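Local coordinates for protein beta-L-arabinobiosidase (Bacteroides thetaiotaomicron, PDB 5MQR) that acts as a glycosidase on plant pectin, probably cleaving arabinofuranoside linkages, and may have exo-alpha-sialidase activity, at residues A[805-810]-A[939-944]; A[817-822]-A[885-890]; A[922-927]-A[945-950]; A[994-999]-A[1014-1019]. One frame throughout, in Å; residues are numbered along the deposited sequence.

All four contacts lie in the MGH1-like glycoside hydrolase domain, on one side of the chain's centre. Contacts 1 and 3 are neighbours, their centres about 9 Å apart, and their segments alternate along the chain. Contact 2 falls within the span bridged by contact 1, about 13 Å from it centre to centre, while contact 4 comes last, its centre about 12 Å from that of contact 3 and about 21 Å from that of contact 2. A row of stacked rings, Trp942, Trp947 and Tyr997, ties contacts 1, 3 and 4 together, and Ser810 to Glu885 joins contacts 1 and 2. Contacts 1, 3 and 4 gather near a bound HEPES molecule; contact 2 lies farther off.

Contact 1 of 4, residues A[805-810]-A[939-944]; sequences MEESIS and KCEWDG
Glu806 O receives a weak bond from Trp942 N (3.1 Å, 132°), the one direct backbone hydrogen bond between two irregular loops whose CA atoms come as near as 4.5 Å at Ser808 and Asp943. The selenomethionine Met805 lies over the Trp942 indole. Its CA stands on the face of the five-membered ring, 3.4 Å from the centroid, a CH-pi contact. With CG anti to the carbonyl carbon (chi1 -46°) and the rest of the chain extended, CB lies over CD2 at the ring fusion and CG over CE3 and CZ3, and SE reaches the six-membered ring obliquely, 4.4 Å from its centroid. Glu806 stretches along the other loop. Its OE2 comes 2.9 Å from Cys940 O and 3.0 Å from Lys939 O; both pairs are acceptors facing acceptors, so no hydrogen bond can be drawn there as the atoms stand. Farther along, Ile809 CG1 touches Asp943 CB at 3.6 Å, the two side chains crossing at about a right angle, and a water links Ile809 N to Trp942 O. Glu807 and Asp943 send their carboxylates out of the contact to Arg813 and Arg935, which leaves mostly their carbon atoms to pack here. Trp942 also stacks on Trp947. The Met-aromatic contact thus joins two loops of the MGH1-like glycoside hydrolase domain beside a bound HEPES molecule, about 4 Å from the Glu806 side chain.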
loop_
_atom_site.group_PDB
_atom_site.type_symbol
_atom_site.label_atom_id
_atom_site.label_comp_id
_atom_site.label_asym_id
_atom_site.label_seq_id
_atom_site.Cartn_x
_atom_site.Cartn_y
_atom_site.Cartn_z
HETATM N N MSE A 805 45.238 -7.201 3.899
HETATM C CA MSE A 805 45.207 -6.792 5.292
HETATM C C MSE A 805 46.596 -6.664 5.869
HETATM O O MSE A 805 46.923 -7.250 6.908
HETATM C CB MSE A 805 44.312 -7.730 6.110
HETATM C CG MSE A 805 42.978 -8.020 5.433
HETATM SE SE MSE A 805 41.925 -9.230 6.558
HETATM C CE MSE A 805 40.292 -9.273 5.455
ATOM N N GLU A 806 47.418 -5.843 5.227
ATOM C CA GLU A 806 48.753 -5.554 5.752
ATOM C C GLU A 806 48.736 -4.968 7.183
ATOM O O GLU A 806 47.792 -4.274 7.581
ATOM C CB GLU A 806 49.500 -4.622 4.797
ATOM C CG GLU A 806 48.968 -3.199 4.773
ATOM C CD GLU A 806 49.749 -2.233 3.873
ATOM O OE1 GLU A 806 50.757 -2.636 3.206
ATOM O OE2 GLU A 806 49.343 -1.029 3.871
ATOM N N GLU A 807 49.803 -5.262 7.930
ATOM C CA GLU A 807 49.994 -4.810 9.312
ATOM C C GLU A 807 48.900 -5.284 10.288
ATOM O O GLU A 807 48.558 -4.567 11.233
ATOM C CB GLU A 807 50.122 -3.274 9.422
ATOM C CG GLU A 807 50.827 -2.524 8.305
ATOM C CD GLU A 807 52.145 -3.119 7.885
ATOM O OE1 GLU A 807 52.950 -3.508 8.751
ATOM O OE2 GLU A 807 52.351 -3.192 6.648
ATOM N N SER A 808 48.358 -6.478 10.063
ATOM C CA SER A 808 47.485 -7.095 11.039
ATOM C C SER A 808 48.353 -7.532 12.217
ATOM O O SER A 808 49.556 -7.705 12.065
ATOM C CB SER A 808 46.750 -8.296 10.436
ATOM O OG SER A 808 47.602 -9.417 10.256
ATOM N N ILE A 809 47.729 -7.711 13.379
ATOM C CA ILE A 809 48.415 -8.218 14.557
ATOM C C ILE A 809 48.819 -9.680 14.344
ATOM O O ILE A 809 50.005 -10.017 14.496
ATOM C CB ILE A 809 47.569 -8.069 15.840
ATOM C CG1 ILE A 809 47.349 -6.572 16.135
ATOM C CG2 ILE A 809 48.261 -8.744 17.032
ATOM C CD1 ILE A 809 46.334 -6.267 17.225
ATOM N N SER A 810 47.869 -10.547 13.972
ATOM C CA SER A 810 48.207 -11.978 13.842
ATOM C C SER A 810 49.232 -12.160 12.726
ATOM O O SER A 810 50.112 -13.004 12.792
ATOM C CB SER A 810 46.980 -12.857 13.603
ATOM O OG SER A 810 46.388 -12.621 12.345
ATOM N N LYS A 939 48.936 4.890 6.727
ATOM C CA LYS A 939 49.522 3.985 5.705
ATOM C C LYS A 939 48.803 2.630 5.542
ATOM O O LYS A 939 49.395 1.666 5.106
ATOM C CB LYS A 939 51.008 3.782 6.011
ATOM C CG LYS A 939 51.751 5.102 5.969
ATOM C CD LYS A 939 53.239 4.952 6.223
ATOM C CE LYS A 939 53.936 6.289 5.947
ATOM N NZ LYS A 939 55.198 6.367 6.722
ATOM N N CYS A 940 47.518 2.595 5.884
ATOM C CA CYS A 940 46.645 1.408 5.766
ATOM C C CYS A 940 47.047 0.229 6.647
ATOM O O CYS A 940 47.571 -0.767 6.150
ATOM C CB CYS A 940 46.499 0.985 4.294
ATOM S SG CYS A 940 45.851 2.302 3.243
ATOM N N GLU A 941 46.755 0.342 7.941
ATOM C CA GLU A 941 47.107 -0.674 8.928
ATOM C C GLU A 941 45.850 -1.401 9.409
ATOM O O GLU A 941 44.841 -0.759 9.691
ATOM C CB GLU A 941 47.820 -0.051 10.130
ATOM C CG GLU A 941 48.936 0.931 9.793
ATOM C CD GLU A 941 48.447 2.351 9.462
ATOM O OE1 GLU A 941 47.287 2.718 9.825
ATOM O OE2 GLU A 941 49.230 3.102 8.824
ATOM N N TRP A 942 45.949 -2.726 9.557
ATOM C CA TRP A 942 44.811 -3.590 9.910
ATOM C C TRP A 942 44.889 -4.128 11.345
ATOM O O TRP A 942 44.242 -5.130 11.687
ATOM C CB TRP A 942 44.709 -4.742 8.911
ATOM C CG TRP A 942 44.161 -4.336 7.593
ATOM C CD1 TRP A 942 44.780 -3.595 6.637
ATOM C CD2 TRP A 942 42.863 -4.668 7.066
ATOM N NE1 TRP A 942 43.943 -3.427 5.553
ATOM C CE2 TRP A 942 42.765 -4.073 5.791
ATOM C CE3 TRP A 942 41.785 -5.414 7.546
ATOM C CZ2 TRP A 942 41.645 -4.218 4.987
ATOM C CZ3 TRP A 942 40.664 -5.528 6.760
ATOM C CH2 TRP A 942 40.605 -4.944 5.491
ATOM N N ASP A 943 45.614 -3.404 12.195
ATOM C CA ASP A 943 45.781 -3.784 13.599
ATOM C C ASP A 943 44.798 -3.087 14.539
ATOM O O ASP A 943 45.114 -2.868 15.721
ATOM C CB ASP A 943 47.247 -3.591 14.056
ATOM C CG ASP A 943 47.725 -2.156 13.975
ATOM O OD1 ASP A 943 47.107 -1.318 13.253
ATOM O OD2 ASP A 943 48.753 -1.880 14.660
ATOM N N GLY A 944 43.600 -2.763 14.050
ATOM C CA GLY A 944 42.566 -2.247 14.941
ATOM C C GLY A 944 41.584 -1.243 14.382
ATOM O O GLY A 944 40.423 -1.258 14.765
HETATM O O HOH W 1 44.965 -7.149 13.454
#

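Contact 2 of 4, residues A[817-822]-A[885-890]; sequences YARPTI and EAIGYI
Ile887 presses its CG2 against Thr821 CG2 at 3.4 Å, closer than two methyls normally approach, and fills the middle of the interface. Its CG1 sits between the backbone N and the carbonyl carbon (chi1 61°), which turns CD1 toward the other segment. There CD1 lies 3.7 Å from Pro820 CD, the two side chains crossing at about a right angle, and also rests off-centre over one face of the Arg819 guanidinium, 3.9 Å from NH2. Ile890, three residues on, adds CD1 at 3.6 Å from Thr821 CG2, so that this one methyl touches both isoleucines. The 3-10 turn at 886-889 sets that spacing: Ile890 N bonds to Ile887 O, and both side chains face the start of helix 820-839, where Arg819 holds the N-cap position. In the next shell Asp803 OD2 receives both Arg819 NE, as a salt bridge, and Thr821 OG1, fixing the arginine and turning the threonine methyl to the isoleucines. Arg819 NH1 makes weak hydrogen bonds to Ser808 OG and Gly811 O; Glu885 OE1, 4.6 Å from it, is taken by Ser810 OG. No hydrogen bond crosses between the segments. Apolar carbon thus does the joining; Asp803 balances the buried arginine's charge, while Ile887 CD1 merely covers part of one face, and the carboxylates nearby would probably keep the arginine charged.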
loop_
_atom_site.group_PDB
_atom_site.type_symbol
_atom_site.label_atom_id
_atom_site.label_comp_id
_atom_site.label_asym_id
_atom_site.label_seq_id
_atom_site.Cartn_x
_atom_site.Cartn_y
_atom_site.Cartn_z
ATOM N N TYR A 817 51.057 -18.222 7.444
ATOM C CA TYR A 817 50.201 -18.536 8.556
ATOM C C TYR A 817 48.822 -18.983 8.045
ATOM O O TYR A 817 48.324 -18.495 7.021
ATOM C CB TYR A 817 50.057 -17.336 9.489
ATOM C CG TYR A 817 51.317 -16.829 10.174
ATOM C CD1 TYR A 817 52.476 -17.619 10.296
ATOM C CD2 TYR A 817 51.333 -15.560 10.752
ATOM C CE1 TYR A 817 53.605 -17.137 10.951
ATOM C CE2 TYR A 817 52.456 -15.074 11.405
ATOM C CZ TYR A 817 53.586 -15.873 11.501
ATOM O OH TYR A 817 54.691 -15.393 12.118
ATOM N N ALA A 818 48.214 -19.894 8.794
ATOM C CA ALA A 818 46.881 -20.369 8.503
ATOM C C ALA A 818 45.864 -19.392 9.093
ATOM O O ALA A 818 45.458 -19.504 10.239
ATOM C CB ALA A 818 46.682 -21.777 9.039
ATOM N N ARG A 819 45.450 -18.439 8.267
ATOM C CA ARG A 819 44.518 -17.388 8.656
ATOM C C ARG A 819 43.061 -17.813 8.379
ATOM O O ARG A 819 42.809 -18.480 7.365
ATOM C CB ARG A 819 44.873 -16.116 7.904
ATOM C CG ARG A 819 46.173 -15.489 8.375
ATOM C CD ARG A 819 46.686 -14.426 7.409
ATOM N NE ARG A 819 45.738 -13.329 7.244
ATOM C CZ ARG A 819 45.569 -12.284 8.065
ATOM N NH1 ARG A 819 46.290 -12.138 9.170
ATOM N NH2 ARG A 819 44.661 -11.354 7.755
ATOM N N PRO A 820 42.099 -17.445 9.269
ATOM C CA PRO A 820 40.707 -17.857 8.993
ATOM C C PRO A 820 40.058 -17.149 7.822
ATOM O O PRO A 820 38.964 -17.541 7.445
ATOM C CB PRO A 820 39.961 -17.531 10.295
ATOM C CG PRO A 820 40.796 -16.498 10.950
ATOM C CD PRO A 820 42.212 -16.898 10.628
ATOM N N THR A 821 40.710 -16.115 7.275
ATOM C CA THR A 821 40.349 -15.553 5.976
ATOM C C THR A 821 40.327 -16.614 4.877
ATOM O O THR A 821 39.248 -17.069 4.462
ATOM C CB THR A 821 41.332 -14.458 5.535
ATOM O OG1 THR A 821 42.676 -14.934 5.714
ATOM C CG2 THR A 821 41.111 -13.172 6.331
ATOM N N ILE A 822 41.513 -17.011 4.415
ATOM C CA ILE A 822 41.622 -17.865 3.221
ATOM C C ILE A 822 41.010 -19.251 3.453
ATOM O O ILE A 822 40.412 -19.811 2.547
ATOM C CB ILE A 822 43.064 -17.952 2.653
ATOM C CG1 ILE A 822 43.079 -18.816 1.383
ATOM C CG2 ILE A 822 44.034 -18.528 3.667
ATOM C CD1 ILE A 822 44.276 -18.605 0.475
ATOM N N GLU A 885 40.624 -11.152 16.223
ATOM C CA GLU A 885 40.520 -10.190 15.113
ATOM C C GLU A 885 39.162 -10.316 14.442
ATOM O O GLU A 885 38.469 -11.305 14.618
ATOM C CB GLU A 885 41.646 -10.417 14.092
ATOM C CG GLU A 885 43.045 -10.172 14.645
ATOM C CD GLU A 885 44.155 -10.618 13.702
ATOM O OE1 GLU A 885 44.161 -11.791 13.252
ATOM O OE2 GLU A 885 45.032 -9.781 13.407
ATOM N N ALA A 886 38.807 -9.325 13.639
ATOM C CA ALA A 886 37.547 -9.372 12.895
ATOM C C ALA A 886 37.509 -10.577 11.956
ATOM O O ALA A 886 36.416 -11.114 11.692
ATOM C CB ALA A 886 37.331 -8.087 12.101
ATOM N N ILE A 887 38.695 -10.995 11.470
ATOM C CA ILE A 887 38.776 -12.146 10.578
ATOM C C ILE A 887 38.254 -13.422 11.232
ATOM O O ILE A 887 37.853 -14.323 10.537
ATOM C CB ILE A 887 40.178 -12.397 9.969
ATOM C CG1 ILE A 887 41.239 -12.677 11.042
ATOM C CG2 ILE A 887 40.572 -11.232 9.077
ATOM C CD1 ILE A 887 42.538 -13.262 10.482
ATOM N N GLY A 888 38.245 -13.482 12.559
ATOM C CA GLY A 888 37.673 -14.623 13.282
ATOM C C GLY A 888 36.167 -14.822 13.136
ATOM O O GLY A 888 35.645 -15.875 13.537
ATOM N N TYR A 889 35.462 -13.811 12.611
ATOM C CA TYR A 889 34.052 -13.946 12.309
ATOM C C TYR A 889 33.778 -14.454 10.899
ATOM O O TYR A 889 32.671 -14.885 10.640
ATOM C CB TYR A 889 33.302 -12.638 12.560
ATOM C CG TYR A 889 33.227 -12.244 14.027
ATOM C CD1 TYR A 889 32.660 -13.092 14.990
ATOM C CD2 TYR A 889 33.709 -11.007 14.452
ATOM C CE1 TYR A 889 32.612 -12.711 16.331
ATOM C CE2 TYR A 889 33.660 -10.623 15.779
ATOM C CZ TYR A 889 33.128 -11.468 16.714
ATOM O OH TYR A 889 33.104 -11.029 18.015
ATOM N N ILE A 890 34.787 -14.492 10.028
ATOM C CA ILE A 890 34.615 -14.905 8.622
ATOM C C ILE A 890 34.083 -16.338 8.466
ATOM O O ILE A 890 33.306 -16.576 7.571
ATOM C CB ILE A 890 35.895 -14.676 7.796
ATOM C CG1 ILE A 890 36.202 -13.172 7.716
ATOM C CG2 ILE A 890 35.758 -15.155 6.355
ATOM C CD1 ILE A 890 37.555 -12.867 7.089
#

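Contact 3 of 4, residues A[922-927]-A[945-950]; sequences LTTAER and AIWPFA
Thr924 meets Ala945 O with its CB, 3.5 Å away, and the two branches then part. OG1 gives its proton to Ala945 O at 2.7 Å, approaching in the carbonyl plane on a lone pair with a C=O...donor angle of 143°. The same oxygen also accepts a weak bond from Thr924 N at 3.4 Å, so one carbonyl is gripped by two groups of one residue. CG2, the other tip, also lies 3.5 Å from Ala945 O, then packs on Ala950 CB at 3.8 Å and comes obliquely to Trp947 CD1, also at 3.8 Å. A first torsion of 37° puts OG1 between the backbone N and the carbonyl carbon and points the methyl at the helix. Beside it Ile946 lays CG1 on Leu922 O at 3.4 Å, and a water donates to that oxygen while accepting from Trp947 N. Trp947 bonds Glu941 O through NE1 and stacks on Tyr997. The backbone of Thr924 pairs with Gly944 and with Ala886. The segment leaving strand 921-922 is therefore bonded to the loop that leads into helix 948-964 and packed on its first turn at Ala950, with helix 972-985 against Leu922 and Pro948.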
loop_
_atom_site.group_PDB
_atom_site.type_symbol
_atom_site.label_atom_id
_atom_site.label_comp_id
_atom_site.label_asym_id
_atom_site.label_seq_id
_atom_site.Cartn_x
_atom_site.Cartn_y
_atom_site.Cartn_z
ATOM N N LEU A 922 32.938 -1.239 14.355
ATOM C CA LEU A 922 33.623 -2.495 14.660
ATOM C C LEU A 922 35.088 -2.392 14.286
ATOM O O LEU A 922 35.421 -2.019 13.150
ATOM C CB LEU A 922 32.994 -3.660 13.889
ATOM C CG LEU A 922 31.525 -3.916 14.220
ATOM C CD1 LEU A 922 30.877 -4.732 13.127
ATOM C CD2 LEU A 922 31.342 -4.605 15.555
ATOM N N THR A 923 35.952 -2.705 15.245
ATOM C CA THR A 923 37.392 -2.658 15.042
ATOM C C THR A 923 37.816 -3.920 14.279
ATOM O O THR A 923 37.035 -4.892 14.165
ATOM C CB THR A 923 38.121 -2.593 16.381
ATOM O OG1 THR A 923 37.635 -3.643 17.226
ATOM C CG2 THR A 923 37.907 -1.251 17.065
ATOM N N THR A 924 39.018 -3.868 13.705
ATOM C CA THR A 924 39.619 -5.027 13.029
ATOM C C THR A 924 40.378 -5.948 13.979
ATOM O O THR A 924 40.774 -7.030 13.575
ATOM C CB THR A 924 40.572 -4.614 11.902
ATOM O OG1 THR A 924 41.294 -3.431 12.279
ATOM C CG2 THR A 924 39.795 -4.366 10.626
ATOM N N ALA A 925 40.567 -5.519 15.224
ATOM C CA ALA A 925 41.266 -6.296 16.233
ATOM C C ALA A 925 40.724 -5.908 17.587
ATOM O O ALA A 925 40.255 -4.778 17.791
ATOM C CB ALA A 925 42.767 -6.027 16.175
ATOM N N GLU A 926 40.757 -6.844 18.515
ATOM C CA GLU A 926 40.188 -6.587 19.828
ATOM C C GLU A 926 40.910 -5.418 20.505
ATOM O O GLU A 926 42.134 -5.364 20.537
ATOM C CB GLU A 926 40.219 -7.853 20.693
ATOM C CG GLU A 926 41.616 -8.411 20.946
ATOM C CD GLU A 926 41.617 -9.696 21.715
ATOM O OE1 GLU A 926 40.651 -9.977 22.461
ATOM O OE2 GLU A 926 42.618 -10.426 21.570
ATOM N N ARG A 927 40.141 -4.493 21.061
ATOM C CA ARG A 927 40.703 -3.264 21.636
ATOM C C ARG A 927 41.612 -3.498 22.861
ATOM O O ARG A 927 42.519 -2.696 23.117
ATOM C CB ARG A 927 39.579 -2.292 21.951
ATOM C CG ARG A 927 38.880 -1.829 20.682
ATOM C CD ARG A 927 37.682 -0.959 20.980
ATOM N NE ARG A 927 38.079 0.378 21.403
ATOM C CZ ARG A 927 37.310 1.237 22.080
ATOM N NH1 ARG A 927 36.061 0.930 22.448
ATOM N NH2 ARG A 927 37.800 2.425 22.402
ATOM N N ALA A 945 42.039 -0.369 13.489
ATOM C CA ALA A 945 41.183 0.663 12.904
ATOM C C ALA A 945 39.963 0.052 12.222
ATOM O O ALA A 945 39.958 -1.145 11.923
ATOM C CB ALA A 945 41.989 1.496 11.902
ATOM N N ILE A 946 38.947 0.870 11.952
ATOM C CA ILE A 946 37.717 0.385 11.303
ATOM C C ILE A 946 37.954 0.382 9.807
ATOM O O ILE A 946 38.335 1.399 9.230
ATOM C CB ILE A 946 36.492 1.245 11.653
ATOM C CG1 ILE A 946 36.282 1.256 13.163
ATOM C CG2 ILE A 946 35.226 0.759 10.944
ATOM C CD1 ILE A 946 35.104 2.076 13.619
ATOM N N TRP A 947 37.744 -0.783 9.198
ATOM C CA TRP A 947 37.821 -0.985 7.740
ATOM C C TRP A 947 36.432 -1.451 7.261
ATOM O O TRP A 947 35.964 -2.519 7.663
ATOM C CB TRP A 947 38.859 -2.056 7.395
ATOM C CG TRP A 947 40.263 -1.571 7.405
ATOM C CD1 TRP A 947 41.094 -1.469 8.499
ATOM C CD2 TRP A 947 41.020 -1.120 6.286
ATOM N NE1 TRP A 947 42.302 -0.965 8.125
ATOM C CE2 TRP A 947 42.295 -0.746 6.769
ATOM C CE3 TRP A 947 40.744 -0.978 4.921
ATOM C CZ2 TRP A 947 43.301 -0.249 5.925
ATOM C CZ3 TRP A 947 41.735 -0.491 4.083
ATOM C CH2 TRP A 947 43.001 -0.121 4.588
ATOM N N PRO A 948 35.761 -0.662 6.408
ATOM C CA PRO A 948 34.474 -1.139 5.897
ATOM C C PRO A 948 34.524 -2.528 5.246
ATOM O O PRO A 948 33.566 -3.285 5.390
ATOM C CB PRO A 948 34.059 -0.041 4.896
ATOM C CG PRO A 948 34.691 1.203 5.448
ATOM C CD PRO A 948 35.976 0.765 6.125
ATOM N N PHE A 949 35.628 -2.865 4.563
ATOM C CA PHE A 949 35.829 -4.235 4.026
ATOM C C PHE A 949 35.515 -5.271 5.091
ATOM O O PHE A 949 34.761 -6.223 4.850
ATOM C CB PHE A 949 37.279 -4.407 3.572
ATOM C CG PHE A 949 37.564 -5.687 2.834
ATOM C CD1 PHE A 949 37.700 -6.897 3.521
ATOM C CD2 PHE A 949 37.794 -5.668 1.454
ATOM C CE1 PHE A 949 38.027 -8.069 2.848
ATOM C CE2 PHE A 949 38.112 -6.843 0.773
ATOM C CZ PHE A 949 38.238 -8.043 1.471
ATOM N N ALA A 950 36.083 -5.041 6.270
ATOM C CA ALA A 950 35.912 -5.920 7.431
ATOM C C ALA A 950 34.542 -5.808 8.081
ATOM O O ALA A 950 33.935 -6.825 8.410
ATOM C CB ALA A 950 36.982 -5.616 8.483
HETATM O O HOH W 2 35.900 -2.914 10.648
#

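Contact 4 of 4, residues A[994-999]-A[1014-1019]; sequences IGEYLD and RYYNHS
Tyr1016 N bonds to Ile994 O at 2.9 Å (148°), and this bond marks the close-packed part of the contact. Here the Tyr1016 ring, with CG anti to its own backbone N (chi1 -158°), lies against the 994-996 backbone. Glu996 CG sits over the centre of one face, 3.7 Å from the centroid, a CH-pi contact in which the two side chains cross at about a right angle. Gly995 O stands at the ring's edge, 3.6 Å from CD2. Ile994 completes this side with CG1 at 3.5 Å from Tyr1016 O, while its far end only grazes Ser1019. A water beside the Ile994-Tyr1016 bond accepts from both Ile994 N and Tyr1015 N. The Glu996 end is looser and joined by two further waters. One donates to Glu996 OE1 at 2.6 Å and lies 2.9 Å from Tyr1016 OH, spanning the carboxylate and the phenol. The other donates to Glu996 O and lies in the plane of the His1018 ring, 2.8 Å from ND1. The carboxylate plane is turned 45° from the tyrosine ring, and its OE2 is held by Arg1012 and Ser1013. Tyr1015 faces away, its hydroxyl taken by Arg1014 NH2 and Glu637. The chemistry thus splits Glu996 in two: its CG lies on an aromatic face, while its oxygens keep to a polar network of arginine, serine and water, not far from the bound HEPES.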
loop_
_atom_site.group_PDB
_atom_site.type_symbol
_atom_site.label_atom_id
_atom_site.label_comp_id
_atom_site.label_asym_id
_atom_site.label_seq_id
_atom_site.Cartn_x
_atom_site.Cartn_y
_atom_site.Cartn_z
ATOM N N ILE A 994 32.568 7.468 1.578
ATOM C CA ILE A 994 33.071 6.114 1.777
ATOM C C ILE A 994 34.538 6.152 1.349
ATOM O O ILE A 994 34.869 6.361 0.161
ATOM C CB ILE A 994 32.258 5.014 1.048
ATOM C CG1 ILE A 994 32.824 3.609 1.327
ATOM C CG2 ILE A 994 32.207 5.216 -0.457
ATOM C CD1 ILE A 994 32.846 3.217 2.792
ATOM N N GLY A 995 35.397 5.994 2.352
ATOM C CA GLY A 995 36.844 5.974 2.195
ATOM C C GLY A 995 37.427 4.618 2.538
ATOM O O GLY A 995 36.724 3.602 2.543
ATOM N N GLU A 996 38.717 4.619 2.843
ATOM C CA GLU A 996 39.456 3.385 3.014
ATOM C C GLU A 996 39.315 2.792 4.408
ATOM O O GLU A 996 38.953 1.628 4.554
ATOM C CB GLU A 996 40.916 3.601 2.635
ATOM C CG GLU A 996 41.091 4.005 1.178
ATOM C CD GLU A 996 42.544 4.238 0.826
ATOM O OE1 GLU A 996 43.381 3.290 0.950
ATOM O OE2 GLU A 996 42.835 5.392 0.443
ATOM N N TYR A 997 39.630 3.589 5.418
ATOM C CA TYR A 997 39.538 3.174 6.810
ATOM C C TYR A 997 39.525 4.378 7.720
ATOM O O TYR A 997 39.946 5.464 7.317
ATOM C CB TYR A 997 40.686 2.213 7.175
ATOM C CG TYR A 997 42.090 2.789 7.368
ATOM C CD1 TYR A 997 42.702 3.599 6.406
ATOM C CD2 TYR A 997 42.833 2.453 8.492
ATOM C CE1 TYR A 997 43.996 4.083 6.593
ATOM C CE2 TYR A 997 44.125 2.927 8.690
ATOM C CZ TYR A 997 44.706 3.744 7.744
ATOM O OH TYR A 997 46.005 4.188 7.957
ATOM N N LEU A 998 39.042 4.186 8.945
ATOM C CA LEU A 998 38.854 5.310 9.869
ATOM C C LEU A 998 39.186 4.974 11.318
ATOM O O LEU A 998 39.210 3.809 11.730
ATOM C CB LEU A 998 37.399 5.810 9.785
ATOM C CG LEU A 998 36.360 4.768 10.207
ATOM C CD1 LEU A 998 35.399 5.343 11.228
ATOM C CD2 LEU A 998 35.589 4.159 9.043
ATOM N N ASP A 999 39.400 6.030 12.082
ATOM C CA ASP A 999 39.702 5.944 13.495
ATOM C C ASP A 999 38.460 5.488 14.274
ATOM O O ASP A 999 37.383 6.055 14.120
ATOM C CB ASP A 999 40.191 7.306 13.987
ATOM C CG ASP A 999 40.701 7.259 15.402
ATOM O OD1 ASP A 999 39.901 6.998 16.330
ATOM O OD2 ASP A 999 41.907 7.455 15.594
ATOM N N ARG A 1014 38.453 8.764 -1.936
ATOM C CA ARG A 1014 37.110 9.201 -2.297
ATOM C C ARG A 1014 36.395 8.132 -3.096
ATOM O O ARG A 1014 36.947 7.639 -4.079
ATOM C CB ARG A 1014 37.152 10.504 -3.091
ATOM C CG ARG A 1014 37.611 11.693 -2.284
ATOM C CD ARG A 1014 37.705 12.939 -3.138
ATOM N NE ARG A 1014 36.389 13.333 -3.651
ATOM C CZ ARG A 1014 36.184 14.290 -4.560
ATOM N NH1 ARG A 1014 37.218 14.984 -5.053
ATOM N NH2 ARG A 1014 34.941 14.569 -4.965
ATOM N N TYR A 1015 35.187 7.784 -2.657
ATOM C CA TYR A 1015 34.322 6.814 -3.341
ATOM C C TYR A 1015 34.933 5.408 -3.389
ATOM O O TYR A 1015 34.737 4.690 -4.365
ATOM C CB TYR A 1015 33.968 7.291 -4.774
ATOM C CG TYR A 1015 33.612 8.769 -4.848
ATOM C CD1 TYR A 1015 32.539 9.293 -4.112
ATOM C CD2 TYR A 1015 34.349 9.642 -5.629
ATOM C CE1 TYR A 1015 32.224 10.640 -4.146
ATOM C CE2 TYR A 1015 34.029 10.996 -5.676
ATOM C CZ TYR A 1015 32.971 11.485 -4.926
ATOM O OH TYR A 1015 32.679 12.825 -4.996
ATOM N N TYR A 1016 35.640 5.002 -2.335
ATOM C CA TYR A 1016 36.291 3.703 -2.311
ATOM C C TYR A 1016 35.271 2.552 -2.404
ATOM O O TYR A 1016 34.225 2.551 -1.758
ATOM C CB TYR A 1016 37.140 3.588 -1.046
ATOM C CG TYR A 1016 38.259 2.571 -1.063
ATOM C CD1 TYR A 1016 39.170 2.497 -2.140
ATOM C CD2 TYR A 1016 38.459 1.714 0.020
ATOM C CE1 TYR A 1016 40.190 1.578 -2.138
ATOM C CE2 TYR A 1016 39.504 0.822 0.026
ATOM C CZ TYR A 1016 40.355 0.746 -1.064
ATOM O OH TYR A 1016 41.386 -0.167 -1.070
ATOM N N ASN A 1017 35.600 1.572 -3.220
ATOM C CA ASN A 1017 34.725 0.451 -3.500
ATOM C C ASN A 1017 35.413 -0.841 -3.080
ATOM O O ASN A 1017 36.042 -1.517 -3.891
ATOM C CB ASN A 1017 34.373 0.435 -4.988
ATOM C CG ASN A 1017 33.425 -0.690 -5.339
ATOM O OD1 ASN A 1017 32.639 -1.144 -4.482
ATOM N ND2 ASN A 1017 33.514 -1.182 -6.579
ATOM N N HIS A 1018 35.250 -1.156 -1.803
ATOM C CA HIS A 1018 36.059 -2.130 -1.105
ATOM C C HIS A 1018 35.247 -2.754 0.024
ATOM O O HIS A 1018 35.787 -3.200 1.023
ATOM C CB HIS A 1018 37.252 -1.346 -0.543
ATOM C CG HIS A 1018 38.384 -2.168 -0.041
ATOM N ND1 HIS A 1018 38.816 -2.090 1.264
ATOM C CD2 HIS A 1018 39.248 -2.998 -0.675
ATOM C CE1 HIS A 1018 39.873 -2.867 1.426
ATOM N NE2 HIS A 1018 40.152 -3.434 0.269
ATOM N N SER A 1019 33.940 -2.823 -0.163
ATOM C CA SER A 1019 33.020 -3.205 0.898
ATOM C C SER A 1019 31.635 -3.337 0.313
ATOM O O SER A 1019 31.374 -2.923 -0.823
ATOM C CB SER A 1019 32.961 -2.125 2.006
ATOM O OG SER A 1019 32.438 -0.891 1.498
HETATM O O HOH W 3 33.892 9.471 -0.683
HETATM O O HOH W 4 37.596 -0.651 3.315
HETATM O O HOH W 5 43.273 0.692 0.950
#